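Local coordinates for protein 2-hydroxyisobutanoyl-CoA mutase large subunit (PDB 4R3U) that works with a small cobalamin-binding subunit to interconvert 2-hydroxyisobutyryl-CoA and (S)-3-hydroxybutyryl-CoA, at residues Asp235-Ser240 with Tyr247-Ile252; Asn280-Thr285 with Asp290-Arg295. All coordinates share one frame; numbering follows the deposited sequence.

In the fold
Both interactions belong to neighbouring parts of one TIM barrel, and their centres lie about 10 Å apart. Interaction 1 lays helix 226-243 on the barrel wall at 247-252. Interaction 2 follows later in the chain and joins the end of helix 264-283 to the loop before strand 298-302. The two helices meet where Ile237 CG2 lies 3.7 Å from Val282 CG2. On the ligand side, Arg295 NH2 lies 3.1 Å from Asn248 OD1, a probable hydrogen bond. Asn248, Asn251 and Arg295 all line the acyl-CoA pocket. The packing residue Phe292 stands back, with its side chain about 13 Å from the bound 3-hydroxybutanoyl-CoA.

Interaction 1. Residues Asp235-Ser240 with Tyr247-Ile252; sequences DIITYS and YNPINI. With 3HC (3-hydroxybutanoyl-coenzyme A), chain E.
Pro249 packs against Ile236, Ile237 and Ser240, where helix 226-243 lies on the wall of the TIM barrel. Segment 247-252 forms part of that wall. Its backbone pairs with strand 206-208 through Asn248 and with Phe299 of strand 298-302 through Ile252.

The contact is mainly apolar. Ile236 and Pro249 run antiparallel alongside each other, with Ile236 CG2 3.8 Å from Pro249 CB. CG1 of Ile236 stands beside its own backbone N (chi1 -66°), which leaves CG2 as the branch that meets the proline. Ile237 lies roughly perpendicular to the proline, and its CG1 lies 3.9 Å from Pro249 CG. Farther out, Ile237 CD1 reaches the CG2 branch of Ile250 at 4.1 Å. Trp184 and Leu187 of helix 183-196 cover Ile236 as well.

On the pocket side of 247-252 are two asparagines. The CB bond of Asn248 points away from the helix, and Asn248 CB lies 3.5 Å from OAP of 3-hydroxybutanoyl-CoA. Asn248 OD1 accepts a hydrogen bond from Arg339 NH2. Asn251, a known binding residue, lays its amide beside the pantetheine, with CG 4.0 Å from OAP of the ligand. With alanine in place of Asn251, the pantetheine would probably lose one of its polar neighbours, and a gap would be likely to open beside it.

Ser240 combines both kinds of contact. Its CB and OG lie against Pro249, and OG also approaches the Tyr247 ring obliquely. The hydroxyl is turned back on the helix. Ser240 OG donates to Ile236 O at 3.1 Å, tilted 33° from the carbonyl plane, while Ser240 N reaches the same oxygen from the opposite face.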
ATOM      1  N   ASP A 235      33.554 -16.373  17.297  1.00 33.89           N
ATOM      2  CA  ASP A 235      34.720 -15.490  17.120  1.00 34.10           C
ATOM      3  C   ASP A 235      34.336 -14.116  16.542  1.00 38.14           C
ATOM      4  O   ASP A 235      34.907 -13.094  16.928  1.00 38.93           O
ATOM      5  CB  ASP A 235      35.771 -16.152  16.232  1.00 34.55           C
ATOM      6  CG  ASP A 235      36.494 -17.315  16.849  1.00 33.17           C
ATOM      7  OD1 ASP A 235      36.106 -17.743  17.954  1.00 31.79           O
ATOM      8  OD2 ASP A 235      37.425 -17.822  16.213  1.00 43.77           O
ATOM      9  N   ILE A 236      33.361 -14.098  15.633  1.00 34.72           N
ATOM     10  CA  ILE A 236      32.877 -12.837  15.071  1.00 34.03           C
ATOM     11  C   ILE A 236      32.250 -12.033  16.208  1.00 37.24           C
ATOM     12  O   ILE A 236      32.583 -10.860  16.382  1.00 38.29           O
ATOM     13  CB  ILE A 236      31.906 -13.037  13.871  1.00 34.69           C
ATOM     14  CG1 ILE A 236      32.633 -13.655  12.664  1.00 33.44           C
ATOM     15  CG2 ILE A 236      31.222 -11.724  13.498  1.00 34.15           C
ATOM     16  CD1 ILE A 236      31.642 -14.258  11.573  1.00 37.51           C
ATOM     17  N   ILE A 237      31.394 -12.691  17.004  1.00 32.93           N
ATOM     18  CA  ILE A 237      30.679 -12.078  18.129  1.00 32.72           C
ATOM     19  C   ILE A 237      31.602 -11.557  19.196  1.00 38.94           C
ATOM     20  O   ILE A 237      31.504 -10.370  19.507  1.00 41.06           O
ATOM     21  CB  ILE A 237      29.511 -12.960  18.660  1.00 34.21           C
ATOM     22  CG1 ILE A 237      28.339 -12.950  17.642  1.00 31.60           C
ATOM     23  CG2 ILE A 237      29.044 -12.516  20.066  1.00 33.75           C
ATOM     24  CD1 ILE A 237      27.357 -14.112  17.787  1.00 32.16           C
ATOM     25  N   THR A 238      32.525 -12.407  19.718  1.00 35.21           N
ATOM     26  CA  THR A 238      33.500 -12.017  20.762  1.00 36.12           C
ATOM     27  C   THR A 238      34.465 -10.920  20.315  1.00 39.06           C
ATOM     28  O   THR A 238      34.745 -10.023  21.103  1.00 39.45           O
ATOM     29  CB  THR A 238      34.237 -13.218  21.333  1.00 43.76           C
ATOM     30  OG1 THR A 238      35.002 -13.841  20.296  1.00 45.96           O
ATOM     31  CG2 THR A 238      33.295 -14.226  21.971  1.00 44.19           C
ATOM     32  N   TYR A 239      34.974 -10.986  19.062  1.00 35.69           N
ATOM     33  CA  TYR A 239      35.890  -9.977  18.519  1.00 36.15           C
ATOM     34  C   TYR A 239      35.190  -8.593  18.478  1.00 39.23           C
ATOM     35  O   TYR A 239      35.745  -7.603  18.979  1.00 38.21           O
ATOM     36  CB  TYR A 239      36.426 -10.378  17.114  1.00 35.73           C
ATOM     37  CG  TYR A 239      37.187  -9.258  16.430  1.00 38.01           C
ATOM     38  CD1 TYR A 239      38.529  -9.028  16.712  1.00 42.30           C
ATOM     39  CD2 TYR A 239      36.537  -8.360  15.580  1.00 37.18           C
ATOM     40  CE1 TYR A 239      39.211  -7.943  16.158  1.00 46.18           C
ATOM     41  CE2 TYR A 239      37.203  -7.258  15.040  1.00 38.34           C
ATOM     42  CZ  TYR A 239      38.547  -7.068  15.312  1.00 51.73           C
ATOM     43  OH  TYR A 239      39.220  -5.999  14.763  1.00 55.62           O
ATOM     44  N   SER A 240      34.004  -8.539  17.834  1.00 34.53           N
ATOM     45  CA  SER A 240      33.194  -7.329  17.697  1.00 35.02           C
ATOM     46  C   SER A 240      32.865  -6.682  19.039  1.00 43.03           C
ATOM     47  O   SER A 240      32.937  -5.459  19.144  1.00 43.62           O
ATOM     48  CB  SER A 240      31.902  -7.628  16.950  1.00 35.63           C
ATOM     49  OG  SER A 240      32.170  -7.869  15.583  1.00 43.12           O
ATOM     50  N   TYR A 247      29.355  -1.823  15.869  1.00 35.52           N
ATOM     51  CA  TYR A 247      29.120  -2.902  14.903  1.00 33.62           C
ATOM     52  C   TYR A 247      28.174  -4.013  15.401  1.00 35.94           C
ATOM     53  O   TYR A 247      28.241  -4.414  16.569  1.00 35.75           O
ATOM     54  CB  TYR A 247      30.451  -3.502  14.419  1.00 33.94           C
ATOM     55  CG  TYR A 247      30.364  -4.108  13.042  1.00 32.92           C
ATOM     56  CD1 TYR A 247      30.561  -3.333  11.906  1.00 33.41           C
ATOM     57  CD2 TYR A 247      30.078  -5.461  12.868  1.00 33.25           C
ATOM     58  CE1 TYR A 247      30.491  -3.888  10.630  1.00 32.33           C
ATOM     59  CE2 TYR A 247      29.993  -6.026  11.595  1.00 33.37           C
ATOM     60  CZ  TYR A 247      30.197  -5.234  10.479  1.00 39.33           C
ATOM     61  OH  TYR A 247      30.116  -5.788   9.225  1.00 38.96           O
ATOM     62  N   ASN A 248      27.319  -4.512  14.482  1.00 30.77           N
ATOM     63  CA  ASN A 248      26.369  -5.599  14.705  1.00 29.66           C
ATOM     64  C   ASN A 248      26.972  -6.882  14.115  1.00 32.52           C
ATOM     65  O   ASN A 248      26.991  -7.027  12.895  1.00 30.82           O
ATOM     66  CB  ASN A 248      25.022  -5.255  14.082  1.00 27.14           C
ATOM     67  CG  ASN A 248      24.458  -3.967  14.605  1.00 28.23           C
ATOM     68  OD1 ASN A 248      24.133  -3.860  15.777  1.00 27.58           O
ATOM     69  ND2 ASN A 248      24.363  -2.951  13.757  1.00 22.93           N
ATOM     70  N   PRO A 249      27.563  -7.778  14.958  1.00 28.78           N
ATOM     71  CA  PRO A 249      28.255  -8.960  14.405  1.00 27.96           C
ATOM     72  C   PRO A 249      27.382 -10.039  13.749  1.00 29.77           C
ATOM     73  O   PRO A 249      27.932 -10.951  13.136  1.00 30.31           O
ATOM     74  CB  PRO A 249      29.018  -9.522  15.620  1.00 29.16           C
ATOM     75  CG  PRO A 249      28.216  -9.106  16.777  1.00 33.01           C
ATOM     76  CD  PRO A 249      27.671  -7.744  16.438  1.00 29.15           C
ATOM     77  N   ILE A 250      26.066  -9.979  13.914  1.00 25.17           N
ATOM     78  CA  ILE A 250      25.143 -10.992  13.405  1.00 22.96           C
ATOM     79  C   ILE A 250      23.754 -10.398  13.286  1.00 25.72           C
ATOM     80  O   ILE A 250      23.396  -9.456  13.980  1.00 28.83           O
ATOM     81  CB  ILE A 250      25.133 -12.211  14.388  1.00 24.82           C
ATOM     82  CG1 ILE A 250      24.393 -13.441  13.798  1.00 23.70           C
ATOM     83  CG2 ILE A 250      24.599 -11.816  15.815  1.00 26.03           C
ATOM     84  CD1 ILE A 250      24.519 -14.757  14.616  1.00 22.47           C
ATOM     85  N   ASN A 251      22.975 -10.999  12.428  1.00 21.53           N
ATOM     86  CA  ASN A 251      21.570 -10.827  12.217  1.00 20.41           C
ATOM     87  C   ASN A 251      21.095 -12.258  12.259  1.00 26.12           C
ATOM     88  O   ASN A 251      21.315 -13.008  11.282  1.00 24.54           O
ATOM     89  CB  ASN A 251      21.267 -10.214  10.842  1.00 17.12           C
ATOM     90  CG  ASN A 251      21.021  -8.736  10.861  1.00 28.12           C
ATOM     91  OD1 ASN A 251      21.236  -8.015  11.842  1.00 30.09           O
ATOM     92  ND2 ASN A 251      20.594  -8.245   9.759  1.00 21.89           N
ATOM     93  N   ILE A 252      20.563 -12.679  13.446  1.00 23.52           N
ATOM     94  CA  ILE A 252      19.958 -13.999  13.661  1.00 23.20           C
ATOM     95  C   ILE A 252      18.671 -13.905  12.831  1.00 27.27           C
ATOM     96  O   ILE A 252      17.816 -13.067  13.110  1.00 28.30           O
ATOM     97  CB  ILE A 252      19.740 -14.313  15.164  1.00 27.33           C
ATOM     98  CG1 ILE A 252      21.050 -14.124  15.954  1.00 29.46           C
ATOM     99  CG2 ILE A 252      19.194 -15.731  15.354  1.00 28.06           C
ATOM    100  CD1 ILE A 252      20.916 -13.784  17.440  1.00 29.60           C
TER
HETATM  101  N1A 3HC E 801      16.341   7.608  19.348  0.50 46.88           N
HETATM  102  C2A 3HC E 801      17.782   7.774  19.645  0.50 45.91           C
HETATM  103  N3A 3HC E 801      18.624   6.896  18.821  0.50 44.89           N
HETATM  104  C4A 3HC E 801      18.089   6.057  17.902  0.50 45.41           C
HETATM  105  C5A 3HC E 801      16.757   5.968  17.704  0.50 46.16           C
HETATM  106  C6A 3HC E 801      15.905   6.721  18.436  0.50 45.41           C
HETATM  107  N6A 3HC E 801      14.601   6.587  18.199  0.50 43.70           N
HETATM  108  N7A 3HC E 801      16.559   5.071  16.734  0.50 44.40           N
HETATM  109  C8A 3HC E 801      17.745   4.620  16.334  0.50 42.80           C
HETATM  110  N9A 3HC E 801      18.684   5.203  17.073  0.50 42.50           N
HETATM  111  C1B 3HC E 801      20.168   5.033  17.017  0.50 38.06           C
HETATM  112  C2B 3HC E 801      20.610   3.636  17.401  0.50 35.54           C
HETATM  113  O2B 3HC E 801      20.784   3.505  18.815  0.50 35.58           O
HETATM  114  C3B 3HC E 801      21.924   3.502  16.649  0.50 38.73           C
HETATM  115  O3B 3HC E 801      23.001   4.145  17.374  0.50 44.84           O
HETATM  116  P3B 3HC E 801      24.457   3.477  17.577  0.50 43.89           P
HETATM  117  O7A 3HC E 801      24.946   3.314  16.193  0.50 45.33           O
HETATM  118  O8A 3HC E 801      25.161   4.520  18.363  0.50 47.76           O
HETATM  119  O9A 3HC E 801      24.138   2.232  18.312  0.50 39.49           O
HETATM  120  C4B 3HC E 801      21.680   4.290  15.367  0.50 36.96           C
HETATM  121  O4B 3HC E 801      20.607   5.236  15.655  0.50 38.51           O
HETATM  122  C5B 3HC E 801      21.326   3.353  14.198  0.50 34.44           C
HETATM  123  O5B 3HC E 801      19.989   2.833  14.367  0.50 33.39           O
HETATM  124  P1A 3HC E 801      19.650   1.252  14.560  0.50 33.76           P
HETATM  125  O1A 3HC E 801      20.803   0.512  15.144  0.50 34.58           O
HETATM  126  O2A 3HC E 801      18.342   1.141  15.227  0.50 32.48           O
HETATM  127  O3A 3HC E 801      19.414   0.904  12.973  0.50 33.55           O
HETATM  128  P2A 3HC E 801      20.474   0.241  11.936  0.50 29.74           P
HETATM  129  O4A 3HC E 801      19.827   0.177  10.617  0.50 28.43           O
HETATM  130  O5A 3HC E 801      21.810   0.877  12.045  0.50 33.02           O
HETATM  131  O6A 3HC E 801      20.597  -1.214  12.543  0.50 28.82           O
HETATM  132  CBP 3HC E 801      20.199  -3.592  12.783  0.50 27.99           C
HETATM  133  CCP 3HC E 801      19.563  -2.213  12.505  0.50 29.25           C
HETATM  134  CDP 3HC E 801      20.671  -3.571  14.243  0.50 26.17           C
HETATM  135  CEP 3HC E 801      19.128  -4.682  12.652  0.50 28.00           C
HETATM  136  CAP 3HC E 801      21.414  -3.860  11.833  0.50 27.59           C
HETATM  137  OAP 3HC E 801      22.139  -5.075  12.122  0.50 27.43           O
HETATM  138  C9P 3HC E 801      21.159  -3.681  10.308  0.50 28.49           C
HETATM  139  O9P 3HC E 801      21.284  -2.583   9.764  0.50 29.02           O
HETATM  140  N8P 3HC E 801      20.894  -4.801   9.617  0.50 28.88           N
HETATM  141  C7P 3HC E 801      20.705  -4.769   8.162  0.50 26.92           C
HETATM  142  C6P 3HC E 801      20.677  -6.183   7.602  0.50 24.04           C
HETATM  143  C5P 3HC E 801      20.377  -6.208   6.099  0.50 21.79           C
HETATM  144  O5P 3HC E 801      20.087  -5.192   5.461  0.50 21.65           O
HETATM  145  N4P 3HC E 801      20.467  -7.432   5.569  0.50 20.57           N
HETATM  146  C3P 3HC E 801      20.203  -7.694   4.162  0.50 22.35           C
HETATM  147  C2P 3HC E 801      19.807  -9.140   4.034  0.50 22.78           C
HETATM  148  S1P 3HC E 801      19.355  -9.566   2.324  0.50 26.37           S
HETATM  149  C1  3HC E 801      19.020 -11.312   2.607  0.50 27.73           C
HETATM  150  O1  3HC E 801      19.715 -12.034   3.320  0.50 27.03           O
HETATM  151  C2  3HC E 801      17.734 -11.875   1.977  0.50 29.36           C
HETATM  152  C3  3HC E 801      17.892 -12.156   0.481  0.50 31.51           C
HETATM  153  O3  3HC E 801      18.281 -10.960  -0.186  0.50 33.43           O
HETATM  154  C4  3HC E 801      18.917 -13.272   0.226  0.50 31.00           C

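Interaction 2. Residues Asn280-Thr285 with Asp290-Arg295; sequences NEVTKT and DEFAPR. With 3KK (S-{(3R,5R,9R)-1-[(2R,3S,4R,5R)-5-(6-amino-9H-purin-9-yl)-4-hydroxy-3-(phosphonooxy)tetrahydrofuran-2-yl]-3,5,9-trihydroxy-8,8-dimethyl-3,5-dioxido-10,14-dioxo-2,4,6-trioxa-11,15-diaza-3lambda~5~,5lambda~5~-diphosphaheptadecan-17-yl} 2-hydroxy-2-methylpropanethioate), chain F.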
ATOM      1  N   ASN A 280      24.622 -19.430  24.356  1.00 35.02           N
ATOM      2  CA  ASN A 280      25.275 -20.507  25.115  1.00 35.74           C
ATOM      3  C   ASN A 280      26.742 -20.679  24.691  1.00 41.18           C
ATOM      4  O   ASN A 280      27.615 -20.804  25.550  1.00 42.30           O
ATOM      5  CB  ASN A 280      24.514 -21.822  24.957  1.00 34.64           C
ATOM      6  CG  ASN A 280      23.179 -21.884  25.671  1.00 54.20           C
ATOM      7  OD1 ASN A 280      22.981 -21.324  26.748  1.00 48.53           O
ATOM      8  ND2 ASN A 280      22.245 -22.634  25.116  1.00 46.82           N
ATOM      9  N   GLU A 281      27.009 -20.644  23.371  1.00 37.41           N
ATOM     10  CA  GLU A 281      28.348 -20.771  22.804  1.00 37.60           C
ATOM     11  C   GLU A 281      29.262 -19.622  23.184  1.00 40.20           C
ATOM     12  O   GLU A 281      30.436 -19.863  23.472  1.00 41.11           O
ATOM     13  CB  GLU A 281      28.283 -20.934  21.272  1.00 37.67           C
ATOM     14  CG  GLU A 281      28.391 -22.364  20.772  1.00 48.62           C
ATOM     15  CD  GLU A 281      29.062 -23.373  21.670  1.00 60.50           C
ATOM     16  OE1 GLU A 281      28.348 -24.003  22.482  1.00 77.08           O
ATOM     17  OE2 GLU A 281      30.300 -23.522  21.575  1.00 47.21           O
ATOM     18  N   VAL A 282      28.733 -18.375  23.156  1.00 34.92           N
ATOM     19  CA  VAL A 282      29.480 -17.162  23.516  1.00 34.64           C
ATOM     20  C   VAL A 282      29.740 -17.108  25.033  1.00 39.77           C
ATOM     21  O   VAL A 282      30.870 -16.869  25.430  1.00 41.38           O
ATOM     22  CB  VAL A 282      28.851 -15.851  22.963  1.00 37.02           C
ATOM     23  CG1 VAL A 282      29.729 -14.645  23.290  1.00 37.45           C
ATOM     24  CG2 VAL A 282      28.624 -15.938  21.452  1.00 35.21           C
ATOM     25  N   THR A 283      28.715 -17.364  25.868  1.00 37.42           N
ATOM     26  CA  THR A 283      28.860 -17.325  27.328  1.00 40.29           C
ATOM     27  C   THR A 283      29.776 -18.407  27.877  1.00 48.09           C
ATOM     28  O   THR A 283      30.401 -18.198  28.926  1.00 48.35           O
ATOM     29  CB  THR A 283      27.519 -17.218  28.066  1.00 44.58           C
ATOM     30  OG1 THR A 283      26.718 -18.357  27.770  1.00 46.59           O
ATOM     31  CG2 THR A 283      26.781 -15.941  27.738  1.00 40.75           C
ATOM     32  N   LYS A 284      29.900 -19.534  27.120  1.00 45.50           N
ATOM     33  CA  LYS A 284      30.761 -20.684  27.414  1.00 46.20           C
ATOM     34  C   LYS A 284      32.228 -20.232  27.472  1.00 50.15           C
ATOM     35  O   LYS A 284      33.010 -20.823  28.209  1.00 51.20           O
ATOM     36  CB  LYS A 284      30.563 -21.747  26.327  1.00 47.69           C
ATOM     37  CG  LYS A 284      30.870 -23.183  26.718  1.00 60.91           C
ATOM     38  CD  LYS A 284      30.678 -24.109  25.499  1.00 67.41           C
ATOM     39  CE  LYS A 284      31.570 -25.348  25.547  1.00 76.96           C
ATOM     40  NZ  LYS A 284      31.869 -25.898  24.188  1.00 81.53           N
ATOM     41  N   THR A 285      32.583 -19.151  26.736  1.00 45.26           N
ATOM     42  CA  THR A 285      33.937 -18.554  26.698  1.00 44.10           C
ATOM     43  C   THR A 285      34.225 -17.743  27.970  1.00 46.67           C
ATOM     44  O   THR A 285      35.332 -17.231  28.137  1.00 47.14           O
ATOM     45  CB  THR A 285      34.098 -17.590  25.480  1.00 46.20           C
ATOM     46  OG1 THR A 285      33.313 -16.411  25.696  1.00 40.98           O
ATOM     47  CG2 THR A 285      33.750 -18.230  24.147  1.00 39.79           C
ATOM     48  N   ASP A 290      25.784  -9.633  29.112  1.00 42.32           N
ATOM     49  CA  ASP A 290      25.687  -8.178  28.956  1.00 41.51           C
ATOM     50  C   ASP A 290      26.842  -7.519  28.167  1.00 44.82           C
ATOM     51  O   ASP A 290      26.716  -6.370  27.739  1.00 44.34           O
ATOM     52  CB  ASP A 290      25.363  -7.487  30.297  1.00 44.54           C
ATOM     53  CG  ASP A 290      24.015  -7.867  30.898  1.00 53.18           C
ATOM     54  OD1 ASP A 290      23.049  -8.026  30.138  1.00 52.10           O
ATOM     55  OD2 ASP A 290      23.916  -7.941  32.142  1.00 64.62           O
ATOM     56  N   GLU A 291      27.935  -8.268  27.921  1.00 40.26           N
ATOM     57  CA  GLU A 291      29.062  -7.772  27.125  1.00 38.86           C
ATOM     58  C   GLU A 291      28.739  -7.826  25.615  1.00 41.28           C
ATOM     59  O   GLU A 291      29.426  -7.159  24.842  1.00 42.68           O
ATOM     60  CB  GLU A 291      30.333  -8.606  27.380  1.00 40.82           C
ATOM     61  CG  GLU A 291      30.959  -8.495  28.761  1.00 51.91           C
ATOM     62  CD  GLU A 291      32.306  -9.193  28.855  1.00 74.25           C
ATOM     63  OE1 GLU A 291      32.432 -10.139  29.670  1.00 67.73           O
ATOM     64  OE2 GLU A 291      33.229  -8.809  28.096  1.00 62.42           O
ATOM     65  N   PHE A 292      27.747  -8.647  25.183  1.00 34.29           N
ATOM     66  CA  PHE A 292      27.454  -8.846  23.755  1.00 32.04           C
ATOM     67  C   PHE A 292      25.984  -8.799  23.365  1.00 34.92           C
ATOM     68  O   PHE A 292      25.677  -8.344  22.261  1.00 35.82           O
ATOM     69  CB  PHE A 292      28.131 -10.139  23.234  1.00 32.85           C
ATOM     70  CG  PHE A 292      27.537 -11.426  23.764  1.00 33.13           C
ATOM     71  CD1 PHE A 292      27.959 -11.957  24.981  1.00 35.31           C
ATOM     72  CD2 PHE A 292      26.550 -12.108  23.048  1.00 31.79           C
ATOM     73  CE1 PHE A 292      27.395 -13.135  25.479  1.00 35.00           C
ATOM     74  CE2 PHE A 292      25.985 -13.284  23.550  1.00 33.31           C
ATOM     75  CZ  PHE A 292      26.407 -13.784  24.766  1.00 32.37           C
ATOM     76  N   ALA A 293      25.065  -9.250  24.251  1.00 30.50           N
ATOM     77  CA  ALA A 293      23.621  -9.222  23.984  1.00 28.42           C
ATOM     78  C   ALA A 293      23.080  -7.871  23.491  1.00 32.74           C
ATOM     79  O   ALA A 293      22.280  -7.881  22.532  1.00 30.77           O
ATOM     80  CB  ALA A 293      22.832  -9.725  25.163  1.00 29.32           C
ATOM     81  N   PRO A 294      23.548  -6.700  24.022  1.00 30.92           N
ATOM     82  CA  PRO A 294      23.048  -5.410  23.495  1.00 30.71           C
ATOM     83  C   PRO A 294      23.263  -5.204  21.988  1.00 34.32           C
ATOM     84  O   PRO A 294      22.448  -4.544  21.344  1.00 31.64           O
ATOM     85  CB  PRO A 294      23.838  -4.374  24.302  1.00 33.77           C
ATOM     86  CG  PRO A 294      24.226  -5.062  25.540  1.00 39.03           C
ATOM     87  CD  PRO A 294      24.481  -6.475  25.147  1.00 34.03           C
ATOM     88  N   ARG A 295      24.348  -5.804  21.441  1.00 32.68           N
ATOM     89  CA  ARG A 295      24.767  -5.729  20.041  1.00 32.56           C
ATOM     90  C   ARG A 295      24.256  -6.846  19.114  1.00 39.01           C
ATOM     91  O   ARG A 295      24.452  -6.774  17.891  1.00 37.96           O
ATOM     92  CB  ARG A 295      26.284  -5.551  19.929  1.00 32.78           C
ATOM     93  CG  ARG A 295      26.740  -4.097  20.071  1.00 36.69           C
ATOM     94  CD  ARG A 295      26.416  -3.301  18.819  1.00 43.53           C
ATOM     95  NE  ARG A 295      26.349  -1.880  19.115  1.00 55.20           N
ATOM     96  CZ  ARG A 295      25.735  -0.979  18.363  1.00 63.06           C
ATOM     97  NH1 ARG A 295      25.729   0.292  18.720  1.00 63.87           N
ATOM     98  NH2 ARG A 295      25.132  -1.342  17.242  1.00 40.37           N
TER
HETATM   99  C4  3KK F 802      19.763 -13.092   0.565  0.50  6.91           C
HETATM  100  C3  3KK F 802      18.940 -11.854   0.907  0.50 12.48           C
HETATM  101  C2  3KK F 802      17.449 -12.178   0.852  0.50 14.70           C
HETATM  102  O3  3KK F 802      19.236 -10.867  -0.067  0.50 11.40           O
HETATM  103  C1  3KK F 802      19.280 -11.289   2.293  0.50 19.36           C
HETATM  104  O1  3KK F 802      19.472 -12.012   3.273  0.50 19.20           O
HETATM  105  S1P 3KK F 802      19.358  -9.529   2.323  0.50 26.37           S
HETATM  106  C2P 3KK F 802      19.813  -9.162   4.041  0.50 22.78           C
HETATM  107  C3P 3KK F 802      20.203  -7.711   4.176  0.50 22.35           C
HETATM  108  N4P 3KK F 802      20.465  -7.446   5.584  0.50 20.57           N
HETATM  109  C5P 3KK F 802      20.378  -6.219   6.107  0.50 21.79           C
HETATM  110  O5P 3KK F 802      20.090  -5.205   5.464  0.50 21.65           O
HETATM  111  C6P 3KK F 802      20.678  -6.188   7.609  0.50 24.04           C
HETATM  112  C7P 3KK F 802      20.707  -4.771   8.163  0.50 26.92           C
HETATM  113  N8P 3KK F 802      20.898  -4.801   9.618  0.50 28.88           N
HETATM  114  C9P 3KK F 802      21.152  -3.678  10.308  0.50 28.49           C
HETATM  115  O9P 3KK F 802      21.265  -2.578   9.764  0.50 29.02           O
HETATM  116  CAP 3KK F 802      21.413  -3.854  11.832  0.50 27.59           C
HETATM  117  OAP 3KK F 802      22.140  -5.068  12.120  0.50 27.43           O
HETATM  118  CBP 3KK F 802      20.199  -3.587  12.785  0.50 27.99           C
HETATM  119  CDP 3KK F 802      20.674  -3.571  14.245  0.50 26.17           C
HETATM  120  CEP 3KK F 802      19.126  -4.674  12.652  0.50 28.00           C
HETATM  121  CCP 3KK F 802      19.567  -2.205  12.513  0.50 29.25           C
HETATM  122  O6A 3KK F 802      20.607  -1.210  12.547  0.50 28.82           O
HETATM  123  P2A 3KK F 802      20.485   0.247  11.942  0.50 29.74           P
HETATM  124  O4A 3KK F 802      19.837   0.186  10.623  0.50 28.43           O
HETATM  125  O5A 3KK F 802      21.821   0.881  12.050  0.50 33.02           O
HETATM  126  O3A 3KK F 802      19.426   0.909  12.980  0.50 33.55           O
HETATM  127  P1A 3KK F 802      19.662   1.246  14.570  0.50 33.76           P
HETATM  128  O1A 3KK F 802      20.816   0.507  15.147  0.50 34.58           O
HETATM  129  O2A 3KK F 802      18.353   1.127  15.234  0.50 32.48           O
HETATM  130  O5B 3KK F 802      19.994   2.830  14.387  0.50 33.39           O
HETATM  131  C5B 3KK F 802      21.330   3.354  14.214  0.50 34.44           C
HETATM  132  C4B 3KK F 802      21.685   4.291  15.383  0.50 36.96           C
HETATM  133  O4B 3KK F 802      20.611   5.240  15.666  0.50 38.51           O
HETATM  134  C3B 3KK F 802      21.921   3.504  16.667  0.50 38.73           C
HETATM  135  O3B 3KK F 802      23.000   4.142  17.392  0.50 44.84           O
HETATM  136  P3B 3KK F 802      24.457   3.472  17.587  0.50 43.89           P
HETATM  137  O8A 3KK F 802      24.139   2.221  18.312  0.50 39.49           O
HETATM  138  O7A 3KK F 802      24.943   3.320  16.200  0.50 45.33           O
HETATM  139  O9A 3KK F 802      25.163   4.508  18.379  0.50 47.76           O
HETATM  140  C2B 3KK F 802      20.608   3.647  17.415  0.50 35.54           C
HETATM  141  O2B 3KK F 802      20.779   3.515  18.832  0.50 35.58           O
HETATM  142  C1B 3KK F 802      20.173   5.046  17.028  0.50 38.06           C
HETATM  143  N9A 3KK F 802      18.691   5.220  17.084  0.50 42.50           N
HETATM  144  C8A 3KK F 802      17.750   4.622  16.355  0.50 42.80           C
HETATM  145  N7A 3KK F 802      16.565   5.077  16.751  0.50 44.40           N
HETATM  146  C5A 3KK F 802      16.764   5.982  17.716  0.50 46.16           C
HETATM  147  C4A 3KK F 802      18.094   6.073  17.916  0.50 45.41           C
HETATM  148  N3A 3KK F 802      18.614   6.920  18.842  0.50 44.89           N
HETATM  149  C2A 3KK F 802      17.764   7.744  19.613  0.50 45.91           C
HETATM  150  N1A 3KK F 802      16.369   7.617  19.364  0.50 46.88           N
HETATM  151  C6A 3KK F 802      15.915   6.739  18.445  0.50 45.41           C
HETATM  152  N6A 3KK F 802      14.609   6.606  18.206  0.50 43.70           N
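Val282 CG1 sits over one face of the Phe292 ring. This is a CH-pi contact: CG1 is 3.6 Å from the centroid of that ring and only 12° off its normal. The methyl group gets there because CG1 is anti to the backbone N (chi1 -176°). Val282 CB also takes part, 3.7 Å from Phe292 CZ. Thr283 comes to the same ring from another direction. Its CG2 meets the edge, close to the ring plane, at 3.7 Å from Phe292 CE1 and equally near CZ. The ring thus has an aliphatic neighbour on a face and another at its rim.

Further bonds hold the helix end and the loop around these groups. Thr283 OG1 is hydrogen-bonded to Val279 O, one turn back, while CG2 faces the ring. Val282 also packs on Thr238 of helix 226-243. Near the helix end, Val282 O accepts from Thr285 N at 3.1 Å. On the loop, Asp290 bonds to Ser335 and to the backbone N of Arg331. Glu291 OE1 accepts a hydrogen bond from the backbone N of His288. Past the ring, Arg295 N bonds to Phe292 O at 3.0 Å in the 3-10 segment 293-295.

That short turn leads to the ligand. Arg295 NH1 donates to O8A of the 3'-phosphate of the bound 2-hydroxyisobutyryl-CoA at 2.5 Å, with a bent N-H...O angle of 139°. The acceptor lies at the edge of the guanidinium. 3-Hydroxybutanoyl-CoA, modelled in the same place as an alternative occupant, puts a phosphate oxygen at the same NH1. The segments belong to the helix-to-strand connection between helix 264-283 and strand 298-302 of the TIM barrel. Its ring packing lies away from the pocket, and Arg295 belongs to the CoA phosphate site.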